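PDB 5YJE: protein HIRA from Homo sapiens, which cooperates with ASF1A to promote replication-independent chromatin assembly and is required for periodic repression of histone gene transcription during the cell cycle. Local coordinates for residues B[144-155]-B[161-171]. Residues are numbered along the deposited sequence; the frame is centred on the assembly and turned at random.
Sequences YVMALTAAATLS and RQVVVVKEESL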
ATOM      1  N   TYR B 144       5.883  -8.646  15.653  1.00 49.08           N
ATOM      2  CA  TYR B 144       4.800  -7.729  15.341  1.00 41.72           C
ATOM      3  C   TYR B 144       4.528  -6.829  16.540  1.00 43.92           C
ATOM      4  O   TYR B 144       4.363  -7.310  17.670  1.00 41.52           O
ATOM      5  CB  TYR B 144       3.539  -8.494  14.931  1.00 47.16           C
ATOM      6  CG  TYR B 144       3.681  -9.251  13.614  1.00 45.03           C
ATOM      7  CD1 TYR B 144       3.613  -8.587  12.392  1.00 43.62           C
ATOM      8  CD2 TYR B 144       3.881 -10.631  13.599  1.00 45.39           C
ATOM      9  CE1 TYR B 144       3.739  -9.294  11.171  1.00 48.64           C
ATOM     10  CE2 TYR B 144       4.023 -11.337  12.391  1.00 45.12           C
ATOM     11  CZ  TYR B 144       3.944 -10.665  11.187  1.00 46.67           C
ATOM     12  OH  TYR B 144       4.067 -11.375  10.009  1.00 48.75           O
ATOM     13  N   VAL B 145       4.504  -5.525  16.289  1.00 42.64           N
ATOM     14  CA  VAL B 145       4.214  -4.519  17.297  1.00 37.53           C
ATOM     15  C   VAL B 145       2.939  -3.816  16.883  1.00 36.11           C
ATOM     16  O   VAL B 145       2.816  -3.365  15.739  1.00 37.53           O
ATOM     17  CB  VAL B 145       5.369  -3.508  17.460  1.00 40.88           C
ATOM     18  CG1 VAL B 145       4.982  -2.412  18.463  1.00 36.60           C
ATOM     19  CG2 VAL B 145       6.635  -4.227  17.921  1.00 37.08           C
ATOM     20  N   MET B 146       1.994  -3.734  17.808  1.00 41.03           N
ATOM     21  CA  MET B 146       0.701  -3.115  17.575  1.00 40.21           C
ATOM     22  C   MET B 146       0.531  -1.955  18.548  1.00 37.95           C
ATOM     23  O   MET B 146       0.713  -2.120  19.752  1.00 38.44           O
ATOM     24  CB  MET B 146      -0.429  -4.137  17.737  1.00 38.11           C
ATOM     25  CG  MET B 146      -1.813  -3.544  17.545  1.00 43.78           C
ATOM     26  SD  MET B 146      -3.175  -4.751  17.506  1.00 46.54           S
ATOM     27  CE  MET B 146      -3.273  -5.382  19.153  1.00 39.00           C
ATOM     28  N   ALA B 147       0.189  -0.788  18.025  1.00 40.36           N
ATOM     29  CA  ALA B 147      -0.104   0.380  18.838  1.00 40.31           C
ATOM     30  C   ALA B 147      -1.550   0.812  18.606  1.00 42.81           C
ATOM     31  O   ALA B 147      -1.970   1.007  17.456  1.00 39.41           O
ATOM     32  CB  ALA B 147       0.865   1.519  18.511  1.00 34.82           C
ATOM     33  N   LEU B 148      -2.305   0.945  19.696  1.00 36.78           N
ATOM     34  CA  LEU B 148      -3.644   1.533  19.695  1.00 39.60           C
ATOM     35  C   LEU B 148      -3.558   2.912  20.343  1.00 40.15           C
ATOM     36  O   LEU B 148      -3.138   3.027  21.500  1.00 41.12           O
ATOM     37  CB  LEU B 148      -4.639   0.656  20.467  1.00 38.69           C
ATOM     38  CG  LEU B 148      -5.558  -0.364  19.774  1.00 48.33           C
ATOM     39  CD1 LEU B 148      -4.822  -1.606  19.311  1.00 51.22           C
ATOM     40  CD2 LEU B 148      -6.663  -0.772  20.718  1.00 52.03           C
ATOM     41  N   THR B 149      -3.969   3.944  19.618  1.00 39.77           N
ATOM     42  CA  THR B 149      -3.772   5.316  20.056  1.00 45.02           C
ATOM     43  C   THR B 149      -5.050   5.916  20.646  1.00 43.88           C
ATOM     44  O   THR B 149      -6.158   5.390  20.499  1.00 44.90           O
ATOM     45  CB  THR B 149      -3.263   6.193  18.902  1.00 45.08           C
ATOM     46  OG1 THR B 149      -4.259   6.273  17.872  1.00 47.92           O
ATOM     47  CG2 THR B 149      -1.969   5.636  18.325  1.00 40.55           C
ATOM     48  N   ALA B 150      -4.869   7.047  21.341  1.00 44.09           N
ATOM     49  CA  ALA B 150      -6.006   7.735  21.952  1.00 45.31           C
ATOM     50  C   ALA B 150      -7.080   8.050  20.928  1.00 43.78           C
ATOM     51  O   ALA B 150      -8.272   7.949  21.221  1.00 43.23           O
ATOM     52  CB  ALA B 150      -5.566   9.034  22.632  1.00 37.05           C
ATOM     53  N   ALA B 151      -6.678   8.440  19.726  1.00 45.51           N
ATOM     54  CA  ALA B 151      -7.648   8.739  18.692  1.00 44.37           C
ATOM     55  C   ALA B 151      -8.400   7.485  18.223  1.00 48.15           C
ATOM     56  O   ALA B 151      -9.301   7.602  17.388  1.00 45.91           O
ATOM     57  CB  ALA B 151      -6.940   9.449  17.535  1.00 31.57           C
ATOM     58  N   ALA B 152      -8.048   6.315  18.766  1.00 42.56           N
ATOM     59  CA  ALA B 152      -8.613   5.032  18.381  1.00 44.96           C
ATOM     60  C   ALA B 152      -8.199   4.626  16.960  1.00 45.36           C
ATOM     61  O   ALA B 152      -9.007   4.126  16.176  1.00 50.18           O
ATOM     62  CB  ALA B 152     -10.133   5.024  18.544  1.00 50.70           C
ATOM     63  N   THR B 153      -6.933   4.835  16.631  1.00 46.38           N
ATOM     64  CA  THR B 153      -6.314   4.207  15.475  1.00 45.93           C
ATOM     65  C   THR B 153      -5.444   3.039  15.922  1.00 43.06           C
ATOM     66  O   THR B 153      -4.961   2.982  17.057  1.00 39.71           O
ATOM     67  CB  THR B 153      -5.457   5.199  14.677  1.00 46.16           C
ATOM     68  OG1 THR B 153      -4.394   5.665  15.509  1.00 50.93           O
ATOM     69  CG2 THR B 153      -6.285   6.376  14.196  1.00 42.98           C
ATOM     70  N   LEU B 154      -5.227   2.119  14.996  1.00 41.16           N
ATOM     71  CA  LEU B 154      -4.535   0.873  15.268  1.00 41.56           C
ATOM     72  C   LEU B 154      -3.442   0.726  14.226  1.00 43.54           C
ATOM     73  O   LEU B 154      -3.690   0.943  13.031  1.00 45.42           O
ATOM     74  CB  LEU B 154      -5.523  -0.311  15.198  1.00 45.07           C
ATOM     75  CG  LEU B 154      -5.067  -1.725  15.589  1.00 47.67           C
ATOM     76  CD1 LEU B 154      -6.303  -2.571  15.892  1.00 54.70           C
ATOM     77  CD2 LEU B 154      -4.222  -2.417  14.549  1.00 46.40           C
ATOM     78  N   SER B 155      -2.242   0.372  14.665  1.00 40.87           N
ATOM     79  CA  SER B 155      -1.129   0.157  13.749  1.00 38.33           C
ATOM     80  C   SER B 155      -0.424  -1.140  14.099  1.00 38.74           C
ATOM     81  O   SER B 155      -0.357  -1.542  15.267  1.00 40.44           O
ATOM     82  CB  SER B 155      -0.107   1.290  13.783  1.00 39.23           C
ATOM     83  OG  SER B 155      -0.639   2.508  13.307  1.00 48.98           O
ATOM     84  N   ARG B 161      10.806  -7.550   9.389  1.00 55.12           N
ATOM     85  CA  ARG B 161      10.896  -7.096   8.008  1.00 51.17           C
ATOM     86  C   ARG B 161      10.954  -5.577   7.895  1.00 53.29           C
ATOM     87  O   ARG B 161      11.336  -5.064   6.839  1.00 56.64           O
ATOM     88  CB  ARG B 161       9.721  -7.630   7.185  1.00 57.91           C
ATOM     89  CG  ARG B 161       9.669  -9.151   7.059  1.00 58.12           C
ATOM     90  CD  ARG B 161       8.516  -9.598   6.132  1.00 62.54           C
ATOM     91  NE  ARG B 161       8.371 -11.060   6.040  1.00 69.76           N
ATOM     92  CZ  ARG B 161       7.368 -11.775   6.564  1.00 74.51           C
ATOM     93  NH1 ARG B 161       6.379 -11.179   7.227  1.00 71.50           N
ATOM     94  NH2 ARG B 161       7.342 -13.099   6.411  1.00 75.28           N
ATOM     95  N   GLN B 162      10.602  -4.853   8.956  1.00 53.10           N
ATOM     96  CA  GLN B 162      10.573  -3.386   8.946  1.00 52.86           C
ATOM     97  C   GLN B 162       9.575  -2.851   7.918  1.00 47.86           C
ATOM     98  O   GLN B 162       9.821  -1.856   7.232  1.00 44.81           O
ATOM     99  CB  GLN B 162      11.964  -2.793   8.717  1.00 49.46           C
ATOM    100  CG  GLN B 162      12.975  -3.214   9.742  1.00 53.00           C
ATOM    101  CD  GLN B 162      14.355  -2.696   9.403  1.00 63.88           C
ATOM    102  OE1 GLN B 162      14.544  -2.007   8.390  1.00 65.88           O
ATOM    103  NE2 GLN B 162      15.324  -3.000  10.254  1.00 59.78           N
ATOM    104  N   VAL B 163       8.413  -3.483   7.840  1.00 50.96           N
ATOM    105  CA  VAL B 163       7.360  -3.002   6.963  1.00 50.65           C
ATOM    106  C   VAL B 163       6.111  -2.813   7.811  1.00 43.11           C
ATOM    107  O   VAL B 163       5.936  -3.478   8.834  1.00 44.62           O
ATOM    108  CB  VAL B 163       7.135  -3.971   5.776  1.00 48.31           C
ATOM    109  CG1 VAL B 163       6.500  -5.256   6.244  1.00 44.97           C
ATOM    110  CG2 VAL B 163       6.332  -3.303   4.667  1.00 54.85           C
ATOM    111  N   VAL B 164       5.271  -1.851   7.426  1.00 44.61           N
ATOM    112  CA  VAL B 164       3.990  -1.689   8.105  1.00 41.30           C
ATOM    113  C   VAL B 164       3.086  -2.841   7.705  1.00 46.86           C
ATOM    114  O   VAL B 164       3.101  -3.289   6.548  1.00 47.62           O
ATOM    115  CB  VAL B 164       3.344  -0.333   7.763  1.00 44.66           C
ATOM    116  CG1 VAL B 164       3.139  -0.192   6.238  1.00 42.54           C
ATOM    117  CG2 VAL B 164       2.024  -0.165   8.504  1.00 35.86           C
ATOM    118  N   VAL B 165       2.335  -3.366   8.664  1.00 43.02           N
ATOM    119  CA  VAL B 165       1.322  -4.367   8.381  1.00 42.36           C
ATOM    120  C   VAL B 165      -0.062  -3.748   8.342  1.00 43.89           C
ATOM    121  O   VAL B 165      -0.824  -3.966   7.402  1.00 42.23           O
ATOM    122  CB  VAL B 165       1.392  -5.511   9.408  1.00 43.76           C
ATOM    123  CG1 VAL B 165       0.285  -6.495   9.149  1.00 38.70           C
ATOM    124  CG2 VAL B 165       2.753  -6.178   9.350  1.00 39.78           C
ATOM    125  N   VAL B 166      -0.392  -2.950   9.352  1.00 41.35           N
ATOM    126  CA  VAL B 166      -1.655  -2.229   9.407  1.00 39.07           C
ATOM    127  C   VAL B 166      -1.341  -0.760   9.643  1.00 42.23           C
ATOM    128  O   VAL B 166      -0.698  -0.414  10.644  1.00 43.27           O
ATOM    129  CB  VAL B 166      -2.575  -2.767  10.517  1.00 42.34           C
ATOM    130  CG1 VAL B 166      -3.904  -2.049  10.473  1.00 38.62           C
ATOM    131  CG2 VAL B 166      -2.759  -4.280  10.396  1.00 39.35           C
ATOM    132  N   LYS B 167      -1.822   0.105   8.752  1.00 43.94           N
ATOM    133  CA  LYS B 167      -1.493   1.529   8.763  1.00 45.60           C
ATOM    134  C   LYS B 167      -2.658   2.328   9.337  1.00 45.68           C
ATOM    135  O   LYS B 167      -3.604   2.652   8.619  1.00 52.31           O
ATOM    136  CB  LYS B 167      -1.143   1.997   7.351  1.00 39.80           C
ATOM    137  CG  LYS B 167      -0.938   3.505   7.197  1.00 45.98           C
ATOM    138  CD  LYS B 167       0.270   3.989   7.962  1.00 51.83           C
ATOM    139  CE  LYS B 167       0.534   5.490   7.758  1.00 61.48           C
ATOM    140  NZ  LYS B 167       0.850   5.850   6.348  1.00 57.41           N
ATOM    141  N   GLU B 168      -2.574   2.654  10.627  1.00 43.81           N
ATOM    142  CA  GLU B 168      -3.459   3.617  11.306  1.00 50.13           C
ATOM    143  C   GLU B 168      -4.941   3.452  10.934  1.00 48.81           C
ATOM    144  O   GLU B 168      -5.601   4.386  10.483  1.00 46.04           O
ATOM    145  CB  GLU B 168      -3.016   5.057  11.025  1.00 50.17           C
ATOM    146  CG  GLU B 168      -1.846   5.552  11.866  1.00 59.02           C
ATOM    147  CD  GLU B 168      -0.805   6.311  11.040  1.00 67.86           C
ATOM    148  OE1 GLU B 168       0.358   5.847  11.007  1.00 75.97           O
ATOM    149  OE2 GLU B 168      -1.144   7.357  10.419  1.00 63.30           O
ATOM    150  N   GLU B 169      -5.472   2.254  11.162  1.00 50.43           N
ATOM    151  CA  GLU B 169      -6.882   1.989  10.874  1.00 48.00           C
ATOM    152  C   GLU B 169      -7.738   2.490  12.014  1.00 39.99           C
ATOM    153  O   GLU B 169      -7.530   2.101  13.166  1.00 41.87           O
ATOM    154  CB  GLU B 169      -7.130   0.502  10.663  1.00 43.01           C
ATOM    155  CG  GLU B 169      -6.517   0.025   9.393  1.00 47.19           C
ATOM    156  CD  GLU B 169      -7.147   0.675   8.159  1.00 50.25           C
ATOM    157  OE1 GLU B 169      -8.392   0.817   8.107  1.00 55.26           O
ATOM    158  OE2 GLU B 169      -6.386   1.024   7.237  1.00 53.55           O
ATOM    159  N   SER B 170      -8.714   3.329  11.701  1.00 44.69           N
ATOM    160  CA  SER B 170      -9.660   3.736  12.727  1.00 47.29           C
ATOM    161  C   SER B 170     -10.437   2.532  13.257  1.00 47.22           C
ATOM    162  O   SER B 170     -10.805   1.616  12.509  1.00 43.04           O
ATOM    163  CB  SER B 170     -10.626   4.780  12.191  1.00 42.10           C
ATOM    164  OG  SER B 170     -11.553   5.109  13.215  1.00 52.77           O
ATOM    165  N   LEU B 171     -10.636   2.517  14.569  1.00 42.71           N
ATOM    166  CA  LEU B 171     -11.512   1.551  15.217  1.00 49.18           C
ATOM    167  C   LEU B 171     -12.955   2.036  15.309  1.00 46.87           C
ATOM    168  O   LEU B 171     -13.775   1.394  15.974  1.00 50.97           O
ATOM    169  CB  LEU B 171     -10.979   1.207  16.615  1.00 46.98           C
ATOM    170  CG  LEU B 171      -9.741   0.315  16.686  1.00 49.64           C
ATOM    171  CD1 LEU B 171      -9.401   0.031  18.149  1.00 49.11           C
ATOM    172  CD2 LEU B 171     -10.015  -0.985  15.972  1.00 45.06           C
TER
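Leu154 has CG anti to its backbone N (chi1 -174°), and Leu171 has CG anti to its carbonyl carbon (chi1 -74°). With these torsions Leu154 CD1 and Leu171 CD2 meet at 4.0 Å. The side chains of Leu171 and Leu148 cross at about a right angle, with Leu171 CD1 3.8 Å from Leu148 CD2. Leu171 thus touches leucines from two neighbouring strands. With an alanine at Leu171 both branches are gone, and Leu148 CD2 and Leu154 CD1 would probably each lose an apolar partner, with a gap beside them. The other branch of Leu154, CD2, lies 4.1 Å from Val166 CG1. Farther along, Val165 CG2 sits at the edge of the Tyr144 ring, in its plane, 3.7 Å from Tyr144 CE1.

Residues 153-155 and 167-170 run antiparallel. Leu154 and Glu169 bond in both directions. Glu169 N donates to Leu154 O in the carbonyl plane, whereas Leu154 N approaches Glu169 O from above the plane of that carbonyl. Leu171 N gives a straighter bond to Ala152 O, 2.8 Å long. A G1 beta bulge sets both Glu168 and Glu169 opposite Leu154. Glu168 N makes a weak bond to Ser155 OG (3.3 Å).

Lys167 NZ reaches the second subunit, with a hydrogen bond to Ser210 and a salt bridge to Glu169 there. Strands 135-141, 144-149, 153-158 and 163-170 make a four-stranded antiparallel meander, consistent with a blade of a beta-propeller-like domain in this C-terminal part of HIRA.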